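Local coordinates for protein pectinesterase A (Erwinia chrysanthemi, PDB 2NTP) that hydrolyses the methyl esters of galacturonosyl units in pectin, releasing methanol, the first step in the maceration and soft-rotting of plant tissue, at residues A[5-10]-A[38-43]; A[19-24]-A[44-49]. All blocks are in the same frame, centred on the assembly; numbering follows the deposited sequence.

In the fold
Pectinesterase A is a right-handed parallel beta-helix, and the two contacts lie where its N-terminal end is closed. From the N terminus the chain runs through strand 6-8, the helix 21-26 and strand 35-39, which returns parallel to the first; contact 1 closes this loop by joining 5-10 to 38-43. The chain then continues into strands 42-45 and 48-50, and contact 2 closes a second loop by bringing 44-49 against 19-24. The segments alternate along the chain, so the loops cross. Tyr44 lies at the junction: its CE2 packs 3.5 Å from Val8 CG1. Contact 1 ties the edge strand to strand 35-39, contact 2 the helix start to strands 42-45 and 48-50.

Contact 1: residues A[5-10]-A[38-43]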
ATOM      1  N   ASN A   5     -26.376   6.682   4.037  1.00 37.34           N
ATOM      2  CA  ASN A   5     -27.285   5.573   3.766  1.00 36.23           C
ATOM      3  C   ASN A   5     -27.321   4.560   4.907  1.00 35.61           C
ATOM      4  O   ASN A   5     -28.347   3.923   5.150  1.00 35.40           O
ATOM      5  CB  ASN A   5     -26.890   4.865   2.471  1.00 36.07           C
ATOM      6  CG  ASN A   5     -26.997   5.764   1.256  1.00 35.81           C
ATOM      7  OD1 ASN A   5     -26.010   6.354   0.822  1.00 34.69           O
ATOM      8  ND2 ASN A   5     -28.202   5.875   0.702  1.00 35.26           N
ATOM      9  N   ALA A   6     -26.190   4.411   5.593  1.00 34.78           N
ATOM     10  CA  ALA A   6     -26.071   3.510   6.737  1.00 34.07           C
ATOM     11  C   ALA A   6     -25.077   4.062   7.751  1.00 33.65           C
ATOM     12  O   ALA A   6     -24.161   4.802   7.387  1.00 33.43           O
ATOM     13  CB  ALA A   6     -25.646   2.123   6.277  1.00 34.11           C
ATOM     14  N   VAL A   7     -25.269   3.709   9.020  1.00 33.17           N
ATOM     15  CA  VAL A   7     -24.355   4.111  10.091  1.00 32.87           C
ATOM     16  C   VAL A   7     -23.908   2.880  10.879  1.00 32.77           C
ATOM     17  O   VAL A   7     -24.723   2.016  11.206  1.00 32.47           O
ATOM     18  CB  VAL A   7     -24.992   5.163  11.048  1.00 32.84           C
ATOM     19  CG1 VAL A   7     -24.002   5.595  12.125  1.00 32.80           C
ATOM     20  CG2 VAL A   7     -25.473   6.385  10.269  1.00 32.75           C
ATOM     21  N   VAL A   8     -22.608   2.803  11.156  1.00 32.67           N
ATOM     22  CA  VAL A   8     -22.032   1.739  11.978  1.00 32.79           C
ATOM     23  C   VAL A   8     -21.558   2.336  13.301  1.00 33.17           C
ATOM     24  O   VAL A   8     -20.910   3.383  13.316  1.00 32.76           O
ATOM     25  CB  VAL A   8     -20.843   1.033  11.261  1.00 32.71           C
ATOM     26  CG1 VAL A   8     -20.324  -0.141  12.081  1.00 32.56           C
ATOM     27  CG2 VAL A   8     -21.252   0.547   9.889  1.00 32.36           C
ATOM     28  N   SER A   9     -21.896   1.676  14.408  1.00 33.88           N
ATOM     29  CA  SER A   9     -21.446   2.108  15.732  1.00 34.82           C
ATOM     30  C   SER A   9     -21.268   0.935  16.691  1.00 35.43           C
ATOM     31  O   SER A   9     -21.872  -0.125  16.511  1.00 35.31           O
ATOM     32  CB  SER A   9     -22.412   3.136  16.335  1.00 34.80           C
ATOM     33  OG  SER A   9     -23.613   2.522  16.761  1.00 35.18           O
ATOM     34  N   LYS A  10     -20.432   1.144  17.705  1.00 36.42           N
ATOM     35  CA  LYS A  10     -20.194   0.154  18.750  1.00 37.51           C
ATOM     36  C   LYS A  10     -21.308   0.156  19.794  1.00 38.44           C
ATOM     37  O   LYS A  10     -21.535  -0.850  20.467  1.00 38.52           O
ATOM     38  CB  LYS A  10     -18.847   0.416  19.436  1.00 37.38           C
ATOM     39  CG  LYS A  10     -17.625   0.067  18.596  1.00 37.12           C
ATOM     40  CD  LYS A  10     -17.482  -1.436  18.420  1.00 36.47           C
ATOM     41  CE  LYS A  10     -16.270  -1.775  17.582  1.00 35.86           C
ATOM     42  NZ  LYS A  10     -16.159  -3.240  17.339  1.00 35.02           N
ATOM     43  N   LEU A  38     -21.366   5.815   7.296  1.00 13.75           N
ATOM     44  CA  LEU A  38     -20.642   6.464   8.379  1.00 14.13           C
ATOM     45  C   LEU A  38     -20.232   5.398   9.378  1.00 14.04           C
ATOM     46  O   LEU A  38     -21.053   4.573   9.791  1.00 14.52           O
ATOM     47  CB  LEU A  38     -21.488   7.546   9.063  1.00 14.25           C
ATOM     48  CG  LEU A  38     -20.882   8.273  10.274  1.00 14.40           C
ATOM     49  CD1 LEU A  38     -19.677   9.140   9.899  1.00 15.38           C
ATOM     50  CD2 LEU A  38     -21.945   9.115  10.987  1.00 14.80           C
ATOM     51  N   ILE A  39     -18.954   5.404   9.742  1.00 13.80           N
ATOM     52  CA  ILE A  39     -18.431   4.477  10.740  1.00 13.35           C
ATOM     53  C   ILE A  39     -17.996   5.264  11.977  1.00 13.47           C
ATOM     54  O   ILE A  39     -17.000   5.985  11.945  1.00 13.37           O
ATOM     55  CB  ILE A  39     -17.248   3.643  10.173  1.00 13.19           C
ATOM     56  CG1 ILE A  39     -17.670   2.893   8.903  1.00 13.17           C
ATOM     57  CG2 ILE A  39     -16.723   2.670  11.225  1.00 13.25           C
ATOM     58  CD1 ILE A  39     -16.498   2.345   8.074  1.00 13.18           C
ATOM     59  N   LYS A  40     -18.753   5.135  13.068  1.00 13.79           N
ATOM     60  CA  LYS A  40     -18.413   5.819  14.320  1.00 14.20           C
ATOM     61  C   LYS A  40     -17.160   5.219  14.957  1.00 13.91           C
ATOM     62  O   LYS A  40     -16.823   4.059  14.688  1.00 13.81           O
ATOM     63  CB  LYS A  40     -19.591   5.773  15.305  1.00 14.72           C
ATOM     64  CG  LYS A  40     -20.833   6.522  14.840  1.00 16.61           C
ATOM     65  CD  LYS A  40     -20.682   8.031  15.027  1.00 20.52           C
ATOM     66  CE  LYS A  40     -22.026   8.744  14.973  1.00 22.65           C
ATOM     67  NZ  LYS A  40     -22.838   8.495  16.203  1.00 25.07           N
ATOM     68  N   ASN A  41     -16.481   6.014  15.787  1.00 13.73           N
ATOM     69  CA  ASN A  41     -15.245   5.608  16.461  1.00 13.62           C
ATOM     70  C   ASN A  41     -15.337   4.233  17.111  1.00 13.62           C
ATOM     71  O   ASN A  41     -16.347   3.893  17.740  1.00 13.81           O
ATOM     72  CB  ASN A  41     -14.817   6.646  17.506  1.00 13.75           C
ATOM     73  CG  ASN A  41     -14.244   7.911  16.886  1.00 14.56           C
ATOM     74  OD1 ASN A  41     -13.683   7.884  15.792  1.00 15.04           O
ATOM     75  ND2 ASN A  41     -14.378   9.026  17.592  1.00 14.96           N
ATOM     76  N   GLY A  42     -14.280   3.453  16.941  1.00 13.34           N
ATOM     77  CA  GLY A  42     -14.209   2.101  17.478  1.00 13.09           C
ATOM     78  C   GLY A  42     -13.234   1.284  16.658  1.00 13.11           C
ATOM     79  O   GLY A  42     -12.854   1.688  15.558  1.00 12.91           O
ATOM     80  N   VAL A  43     -12.818   0.146  17.208  1.00 12.87           N
ATOM     81  CA  VAL A  43     -11.953  -0.791  16.495  1.00 12.66           C
ATOM     82  C   VAL A  43     -12.817  -1.949  16.013  1.00 12.57           C
ATOM     83  O   VAL A  43     -13.363  -2.723  16.814  1.00 12.88           O
ATOM     84  CB  VAL A  43     -10.777  -1.302  17.375  1.00 12.70           C
ATOM     85  CG1 VAL A  43      -9.923  -2.310  16.615  1.00 13.23           C
ATOM     86  CG2 VAL A  43      -9.921  -0.140  17.850  1.00 12.97           C
TER
HETATM   87  O   HOH W   1     -19.201   3.546  17.806  1.00 21.27           O
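Beyond the last bridge of the parallel ladder, the side chain of Lys10 carries the contact on to Val43. Its CB leaves the backbone with CG anti to the carbonyl carbon, and CG passes Asn41 O and Gly42 CA, each 4.1 Å away. A bend at chi2 (-70°) turns the chain along segment 38-43; the rest is extended, bringing CE to 3.2 Å from Val43 O. At the tip NZ donates to Val43 O (2.9 Å) from above the carbonyl plane, and the ammonium group makes a cation-pi contact with Tyr44. Where CG crosses Gly42, no side chain stands in its way. One water bridges Lys10 N and Asn41 O.

Upstream, Leu38 N donates to Ala6 O, Val8 N to Leu38 O (2.7 Å, 167° at the hydrogen) and Lys40 N to Val8 O. Val7 and Leu38 share one face, CG1 to CD2 at 4.2 Å; Val8 and Ile39 share the other. Lys40 lays CB and CG against Ser9 CB, while its NZ salt-bridges Asp14.

Strand 6-8 is the outermost strand of the long parallel sheet, beside strand 35-39, with Val8 and Ile39 facing Ile21 of helix 21-26 and Tyr44 of strand 42-45.

Contact 2: residues A[19-24]-A[44-49]; sequences KTIADA and YNERLT
The start of helix 21-26, which lies over the end of the parallel beta-helix, is held by a carboxylate from the turn between strands 42-45 and 48-50. Glu46 reaches it with CG anti to its own carbonyl carbon and the chain extended beyond (chi2 -174°), crossing Thr20 and Ile21 obliquely. Its two oxygens take two successive amides at the helix start: OE2 accepts from Ile21 N (2.8 Å) and OE1 from Ala22 N (2.9 Å). Both use their syn lone pairs, so the carboxylate grips neighbouring amides like a fork and its rotation is fixed. Negative charge at the helix N terminus would be expected to interact favourably with the helix dipole. Thr20, the N-cap residue, takes the next amide, Asp23 N, on its OG1.

Apolar groups flank this polar grip. Ile21 crosses Tyr44 at about a right angle, its CD1 resting 3.6 Å from Tyr44 CB and meeting the ring obliquely. It also crosses Leu48 at about a right angle, through CG2 against CD1. The other branch of Leu48, CD2, lies 3.8 Å from Ala22 CB. Beyond the two segments, Ile67 of strand 65-69 packs against both Ile21 and Leu48, while Tyr44 OH is hydrogen-bonded to Lys40 O. On the Lys19 side the tyrosine presents its ring edge, where Lys19 O lies in the ring plane, 4.0 Å from Tyr44 CE2.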
ATOM      1  N   LYS A  19     -24.006  -3.040  13.628  1.00 25.65           N
ATOM      2  CA  LYS A  19     -22.955  -3.436  14.568  1.00 24.37           C
ATOM      3  C   LYS A  19     -21.614  -3.660  13.869  1.00 22.79           C
ATOM      4  O   LYS A  19     -20.557  -3.388  14.444  1.00 22.81           O
ATOM      5  CB  LYS A  19     -23.360  -4.693  15.341  1.00 24.40           C
ATOM      6  CG  LYS A  19     -24.481  -4.474  16.350  1.00 25.21           C
ATOM      7  CD  LYS A  19     -24.786  -5.739  17.149  1.00 25.81           C
ATOM      8  CE  LYS A  19     -23.714  -6.025  18.200  1.00 27.86           C
ATOM      9  NZ  LYS A  19     -24.043  -7.227  19.026  1.00 28.80           N
ATOM     10  N   THR A  20     -21.666  -4.164  12.639  1.00 21.00           N
ATOM     11  CA  THR A  20     -20.454  -4.423  11.853  1.00 19.16           C
ATOM     12  C   THR A  20     -20.477  -3.693  10.512  1.00 18.21           C
ATOM     13  O   THR A  20     -21.543  -3.456   9.941  1.00 17.72           O
ATOM     14  CB  THR A  20     -20.218  -5.937  11.588  1.00 19.27           C
ATOM     15  OG1 THR A  20     -21.088  -6.396  10.546  1.00 18.29           O
ATOM     16  CG2 THR A  20     -20.419  -6.778  12.857  1.00 18.92           C
ATOM     17  N   ILE A  21     -19.288  -3.357  10.013  1.00 17.09           N
ATOM     18  CA  ILE A  21     -19.135  -2.697   8.713  1.00 16.23           C
ATOM     19  C   ILE A  21     -19.563  -3.622   7.572  1.00 16.05           C
ATOM     20  O   ILE A  21     -20.210  -3.185   6.622  1.00 15.98           O
ATOM     21  CB  ILE A  21     -17.680  -2.199   8.489  1.00 16.09           C
ATOM     22  CG1 ILE A  21     -17.240  -1.292   9.643  1.00 14.98           C
ATOM     23  CG2 ILE A  21     -17.555  -1.448   7.162  1.00 15.32           C
ATOM     24  CD1 ILE A  21     -15.722  -1.121   9.743  1.00 14.65           C
ATOM     25  N   ALA A  22     -19.205  -4.899   7.677  1.00 15.93           N
ATOM     26  CA  ALA A  22     -19.614  -5.908   6.698  1.00 16.01           C
ATOM     27  C   ALA A  22     -21.132  -5.963   6.504  1.00 16.12           C
ATOM     28  O   ALA A  22     -21.606  -6.072   5.373  1.00 16.07           O
ATOM     29  CB  ALA A  22     -19.082  -7.277   7.090  1.00 15.96           C
ATOM     30  N   ASP A  23     -21.876  -5.890   7.609  1.00 16.40           N
ATOM     31  CA  ASP A  23     -23.340  -5.891   7.558  1.00 16.77           C
ATOM     32  C   ASP A  23     -23.888  -4.643   6.865  1.00 16.90           C
ATOM     33  O   ASP A  23     -24.813  -4.745   6.055  1.00 17.05           O
ATOM     34  CB  ASP A  23     -23.946  -6.042   8.957  1.00 16.91           C
ATOM     35  CG  ASP A  23     -23.751  -7.437   9.538  1.00 17.29           C
ATOM     36  OD1 ASP A  23     -23.427  -8.378   8.780  1.00 18.55           O
ATOM     37  OD2 ASP A  23     -23.929  -7.596  10.762  1.00 19.21           O
ATOM     38  N   ALA A  24     -23.310  -3.483   7.177  1.00 16.81           N
ATOM     39  CA  ALA A  24     -23.716  -2.215   6.554  1.00 16.98           C
ATOM     40  C   ALA A  24     -23.468  -2.223   5.045  1.00 17.10           C
ATOM     41  O   ALA A  24     -24.318  -1.786   4.264  1.00 17.10           O
ATOM     42  CB  ALA A  24     -23.009  -1.035   7.213  1.00 16.89           C
ATOM     43  N   TYR A  44     -12.948  -2.046  14.698  1.00 11.95           N
ATOM     44  CA  TYR A  44     -13.767  -3.068  14.062  1.00 11.67           C
ATOM     45  C   TYR A  44     -12.876  -4.188  13.548  1.00 11.84           C
ATOM     46  O   TYR A  44     -12.131  -4.013  12.578  1.00 11.46           O
ATOM     47  CB  TYR A  44     -14.619  -2.442  12.954  1.00 11.83           C
ATOM     48  CG  TYR A  44     -15.530  -1.350  13.482  1.00 11.57           C
ATOM     49  CD1 TYR A  44     -15.060  -0.046  13.673  1.00 11.24           C
ATOM     50  CD2 TYR A  44     -16.854  -1.631  13.829  1.00 11.97           C
ATOM     51  CE1 TYR A  44     -15.892   0.955  14.182  1.00 11.79           C
ATOM     52  CE2 TYR A  44     -17.687  -0.640  14.337  1.00 11.61           C
ATOM     53  CZ  TYR A  44     -17.204   0.646  14.507  1.00 11.83           C
ATOM     54  OH  TYR A  44     -18.041   1.621  15.004  1.00 12.77           O
ATOM     55  N   ASN A  45     -12.932  -5.330  14.231  1.00 11.78           N
ATOM     56  CA  ASN A  45     -12.117  -6.487  13.862  1.00 12.00           C
ATOM     57  C   ASN A  45     -12.784  -7.262  12.728  1.00 11.76           C
ATOM     58  O   ASN A  45     -13.495  -8.252  12.951  1.00 11.54           O
ATOM     59  CB  ASN A  45     -11.848  -7.373  15.086  1.00 12.43           C
ATOM     60  CG  ASN A  45     -10.970  -8.579  14.771  1.00 13.99           C
ATOM     61  OD1 ASN A  45     -11.102  -9.630  15.405  1.00 16.58           O
ATOM     62  ND2 ASN A  45     -10.064  -8.433  13.805  1.00 14.68           N
ATOM     63  N   GLU A  46     -12.555  -6.780  11.510  1.00 11.36           N
ATOM     64  CA  GLU A  46     -13.240  -7.282  10.331  1.00 11.15           C
ATOM     65  C   GLU A  46     -12.296  -7.344   9.146  1.00 11.00           C
ATOM     66  O   GLU A  46     -11.352  -6.553   9.048  1.00 10.91           O
ATOM     67  CB  GLU A  46     -14.416  -6.372   9.969  1.00 11.29           C
ATOM     68  CG  GLU A  46     -15.471  -6.243  11.051  1.00 11.89           C
ATOM     69  CD  GLU A  46     -16.672  -5.458  10.586  1.00 11.94           C
ATOM     70  OE1 GLU A  46     -17.207  -5.792   9.508  1.00 13.13           O
ATOM     71  OE2 GLU A  46     -17.080  -4.523  11.306  1.00 12.11           O
ATOM     72  N   ARG A  47     -12.566  -8.293   8.259  1.00 10.80           N
ATOM     73  CA  ARG A  47     -11.946  -8.339   6.947  1.00 11.17           C
ATOM     74  C   ARG A  47     -13.045  -8.121   5.911  1.00 11.44           C
ATOM     75  O   ARG A  47     -14.128  -8.723   5.999  1.00 11.55           O
ATOM     76  CB  ARG A  47     -11.245  -9.674   6.734  1.00 11.32           C
ATOM     77  CG  ARG A  47     -10.240 -10.003   7.834  1.00 12.46           C
ATOM     78  CD  ARG A  47      -9.445 -11.242   7.496  1.00 14.55           C
ATOM     79  NE  ARG A  47      -8.647 -11.027   6.300  1.00 15.23           N
ATOM     80  CZ  ARG A  47      -8.196 -11.985   5.498  1.00 15.99           C
ATOM     81  NH1 ARG A  47      -8.460 -13.267   5.743  1.00 15.86           N
ATOM     82  NH2 ARG A  47      -7.483 -11.654   4.436  1.00 15.72           N
ATOM     83  N   LEU A  48     -12.770  -7.245   4.948  1.00 11.20           N
ATOM     84  CA  LEU A  48     -13.779  -6.812   3.985  1.00 11.20           C
ATOM     85  C   LEU A  48     -13.320  -6.988   2.547  1.00 11.14           C
ATOM     86  O   LEU A  48     -12.156  -6.748   2.225  1.00 10.69           O
ATOM     87  CB  LEU A  48     -14.147  -5.343   4.224  1.00 11.21           C
ATOM     88  CG  LEU A  48     -14.546  -4.925   5.643  1.00 11.76           C
ATOM     89  CD1 LEU A  48     -14.556  -3.405   5.767  1.00 12.32           C
ATOM     90  CD2 LEU A  48     -15.891  -5.519   6.042  1.00 12.79           C
ATOM     91  N   THR A  49     -14.249  -7.403   1.689  1.00 11.12           N
ATOM     92  CA  THR A  49     -14.020  -7.430   0.248  1.00 11.60           C
ATOM     93  C   THR A  49     -15.129  -6.618  -0.401  1.00 11.92           C
ATOM     94  O   THR A  49     -16.313  -6.928  -0.248  1.00 12.06           O
ATOM     95  CB  THR A  49     -13.982  -8.865  -0.318  1.00 11.69           C
ATOM     96  OG1 THR A  49     -12.927  -9.591   0.320  1.00 11.91           O
ATOM     97  CG2 THR A  49     -13.742  -8.850  -1.829  1.00 11.80           C
TER